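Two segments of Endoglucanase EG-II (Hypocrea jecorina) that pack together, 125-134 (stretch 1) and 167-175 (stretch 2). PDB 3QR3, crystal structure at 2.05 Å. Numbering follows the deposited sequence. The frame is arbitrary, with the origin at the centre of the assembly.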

# COMPACT_ATOMS: atom_id res chain seq x y z
N PHE A 125 -15.63 7.87 7.98
CA PHE A 125 -14.59 7.16 7.23
C PHE A 125 -15.14 6.65 5.90
O PHE A 125 -14.47 6.74 4.88
N THR A 126 -16.36 6.11 5.91
CA THR A 126 -16.93 5.58 4.67
C THR A 126 -17.20 6.75 3.72
O THR A 126 -17.14 6.61 2.50
N SER A 127 -17.51 7.91 4.29
CA SER A 127 -17.68 9.13 3.50
C SER A 127 -16.44 9.46 2.67
O SER A 127 -16.54 9.91 1.52
N LEU A 128 -15.26 9.22 3.24
CA LEU A 128 -14.02 9.42 2.50
C LEU A 128 -13.97 8.43 1.33
O LEU A 128 -13.77 8.82 0.18
N TRP A 129 -14.18 7.16 1.62
CA TRP A 129 -14.07 6.13 0.59
C TRP A 129 -15.18 6.19 -0.45
O TRP A 129 -14.97 5.85 -1.61
N SER A 130 -16.36 6.65 -0.05
CA SER A 130 -17.46 6.76 -0.99
C SER A 130 -17.10 7.78 -2.08
O SER A 130 -17.34 7.56 -3.27
N GLN A 131 -16.49 8.88 -1.66
CA GLN A 131 -16.08 9.91 -2.60
C GLN A 131 -14.97 9.44 -3.53
O GLN A 131 -15.02 9.69 -4.73
N LEU A 132 -13.96 8.77 -2.98
CA LEU A 132 -12.88 8.24 -3.81
C LEU A 132 -13.42 7.22 -4.81
O LEU A 132 -13.05 7.23 -5.97
N ALA A 133 -14.31 6.35 -4.35
CA ALA A 133 -14.90 5.34 -5.22
C ALA A 133 -15.69 5.99 -6.35
O ALA A 133 -15.61 5.56 -7.49
N SER A 134 -16.47 7.01 -6.02
CA SER A 134 -17.22 7.74 -7.04
C SER A 134 -16.28 8.36 -8.07
O SER A 134 -16.53 8.28 -9.28
N THR A 167 -18.85 -1.90 1.20
CA THR A 167 -20.20 -1.65 0.72
C THR A 167 -20.30 -0.27 0.09
O THR A 167 -20.92 -0.10 -0.97
N ALA A 168 -19.67 0.72 0.71
CA ALA A 168 -19.72 2.08 0.18
C ALA A 168 -19.03 2.17 -1.18
O ALA A 168 -19.51 2.85 -2.09
N ILE A 169 -17.91 1.47 -1.31
CA ILE A 169 -17.13 1.55 -2.54
C ILE A 169 -17.93 0.95 -3.70
O ILE A 169 -17.99 1.52 -4.78
N ARG A 170 -18.54 -0.21 -3.45
CA ARG A 170 -19.32 -0.90 -4.48
C ARG A 170 -20.59 -0.12 -4.85
O ARG A 170 -20.92 0.01 -6.03
N ASN A 171 -21.29 0.39 -3.83
CA ASN A 171 -22.50 1.18 -4.05
C ASN A 171 -22.25 2.49 -4.79
O ASN A 171 -23.16 3.04 -5.40
N ALA A 172 -21.01 2.98 -4.74
CA ALA A 172 -20.66 4.21 -5.45
C ALA A 172 -20.37 3.95 -6.93
O ALA A 172 -20.10 4.87 -7.69
N GLY A 173 -20.40 2.68 -7.32
CA GLY A 173 -20.18 2.33 -8.72
C GLY A 173 -18.83 1.71 -9.02
O GLY A 173 -18.57 1.29 -10.15
N ALA A 174 -17.95 1.64 -8.02
CA ALA A 174 -16.63 1.02 -8.23
C ALA A 174 -16.73 -0.49 -8.05
O ALA A 174 -16.32 -1.04 -7.02
N THR A 175 -17.27 -1.15 -9.06
CA THR A 175 -17.64 -2.55 -8.94
C THR A 175 -16.62 -3.49 -9.54
O THR A 175 -16.67 -4.69 -9.28

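Two helical segments run side by side here, their N-to-C directions 28° apart and their axes approaching to 8.1 Å. Helices can lie this close where the residues between them are small, and alanine dominates the seam: Ala 133 on the first stretch faces Ala 172 and Ala 174 on the second, while Ala 168 packs nearer the start of the first stretch, against Thr 126 and Ser 130; the CA-to-CB bond of each of the four alanines points toward the other stretch.

Ala 133 is the centre of the contact and the residue most covered by its neighbour. Its CB lies 3.6 Å from Ile 169 O and 3.7 Å from Ala 172 CB, with Ile 169 CG2 at 3.9 Å and Ala 174 CB at 4.0 Å from the same methyl. A single carbon thus meets backbone and three side chains, and a methyl suits a place where the CA atoms of Ala 133 and Ile 169 are just 5.1 Å apart. Ala 172 answers from the other side: besides Ala 133, its CB touches backbone atoms of the first helix, at 3.8 Å from Ser 130 O and 3.9 Å from Ser 134 N.

Ile 169 points sideways at its CB, yet its end comes nearer. With chi1 at m and chi2 at t, CG1 and CD1 extend so that CD1 reaches 4.2 Å from Trp 129 CE3, while CG2 packs against Ala 133. The isoleucine therefore uses both branches across the seam. Trp 129, at chi1 m (-83°) and chi2 112°, points toward the second stretch from CA to CB; its ring meets the isoleucine methyl obliquely. This large apolar surface is buried, and the one polar atom of the indole, NE1, is hydrogen-bonded elsewhere in the structure.

At the other end of the contact Ala 168 CB lies 4.2 Å from Thr 126 CB and 4.3 Å from Ser 130 CB. Thr 126 has chi1 at p, and its OG1 is satisfied elsewhere in the structure, so the threonine offers carbon to the alanine while its hydroxyl is bonded away from this contact.

No direct hydrogen bond joins the stretches; the polar links are made by water. Ser 130 and Ser 134, one helical turn apart, both point sideways and both adopt chi1 t, placing their hydroxyls where solvent can bridge to the second stretch. The first water lies 2.6 Å from Ser 130 OG and donates to Ala 168 O at 2.7 Å; the second lies 3.0 Å from Ser 134 OG and donates to Ala 172 O at 2.9 Å. Serine suits these positions, being small enough for the close approach yet able to bind a water.

Gly 173 ends the helix in a Schellman motif. Its phi of 105° would jam a CB against the preceding carbonyl oxygen, so glycine fits the turn that brings Ala 174 to Ala 133. Arg 170 points away from the seam and steadies this turn: Arg 170 NH1 donates to Ala 174 O at 2.8 Å, its chain folded back by chi1 and chi2 both at m.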

# COMPACT_ATOMS: atom_id res chain seq x y z
CB PHE A 125 -14.00 6.03 8.09
CG PHE A 125 -12.90 5.24 7.44
CD1 PHE A 125 -11.79 5.87 6.88
CD2 PHE A 125 -12.94 3.84 7.43
CE1 PHE A 125 -10.76 5.12 6.30
CE2 PHE A 125 -11.93 3.09 6.86
CZ PHE A 125 -10.83 3.73 6.29
CB THR A 126 -18.24 4.78 4.91
OG1 THR A 126 -19.24 5.64 5.44
CG2 THR A 126 -18.01 3.62 5.88
CB SER A 127 -18.02 10.30 4.42
OG SER A 127 -17.37 11.47 3.99
CB LEU A 128 -12.81 9.21 3.41
CG LEU A 128 -11.46 9.06 2.70
CD1 LEU A 128 -11.01 10.41 2.17
CD2 LEU A 128 -10.41 8.44 3.64
CB TRP A 129 -13.94 4.74 1.22
CG TRP A 129 -12.53 4.46 1.60
CD1 TRP A 129 -12.02 4.33 2.87
CD2 TRP A 129 -11.42 4.31 0.71
NE1 TRP A 129 -10.67 4.09 2.81
CE2 TRP A 129 -10.27 4.07 1.50
CE3 TRP A 129 -11.28 4.35 -0.68
CZ2 TRP A 129 -9.00 3.88 0.94
CZ3 TRP A 129 -10.02 4.15 -1.24
CH2 TRP A 129 -8.90 3.92 -0.42
CB SER A 130 -18.75 7.16 -0.26
OG SER A 130 -19.85 7.17 -1.14
CB GLN A 131 -15.64 11.17 -1.85
CG GLN A 131 -16.76 11.85 -1.10
CD GLN A 131 -16.27 13.06 -0.37
OE1 GLN A 131 -16.11 14.13 -0.96
NE2 GLN A 131 -16.02 12.91 0.92
CB LEU A 132 -11.79 7.63 -2.93
CG LEU A 132 -11.01 8.65 -2.12
CD1 LEU A 132 -10.11 7.96 -1.09
CD2 LEU A 132 -10.19 9.53 -3.07
CB ALA A 133 -15.80 4.41 -4.41
CB SER A 134 -18.10 8.81 -6.39
OG SER A 134 -18.79 9.55 -7.39
CB THR A 167 -21.23 -1.78 1.85
OG1 THR A 167 -21.09 -3.07 2.46
CG2 THR A 167 -22.66 -1.61 1.32
CB ALA A 168 -19.09 3.07 1.15
CB ILE A 169 -15.79 0.82 -2.39
CG1 ILE A 169 -14.89 1.57 -1.39
CG2 ILE A 169 -15.11 0.65 -3.74
CD1 ILE A 169 -13.58 0.88 -1.11
CB ARG A 170 -19.68 -2.31 -4.01
CG ARG A 170 -18.49 -3.26 -3.81
CD ARG A 170 -17.59 -3.35 -5.05
NE ARG A 170 -16.58 -4.40 -4.90
CZ ARG A 170 -15.41 -4.44 -5.54
NH1 ARG A 170 -15.06 -3.48 -6.38
NH2 ARG A 170 -14.58 -5.45 -5.33
CB ASN A 171 -23.20 1.48 -2.71
CG ASN A 171 -23.91 0.26 -2.13
OD1 ASN A 171 -24.02 -0.79 -2.76
ND2 ASN A 171 -24.39 0.40 -0.90
CB ALA A 172 -19.47 4.87 -4.80
CB ALA A 174 -15.58 1.63 -7.29
CB THR A 175 -19.01 -2.81 -9.61
OG1 THR A 175 -18.95 -2.43 -10.99
CG2 THR A 175 -20.10 -2.00 -8.92
O HOH W 1 -21.14 4.95 -1.57
O HOH W 2 -21.07 7.55 -7.39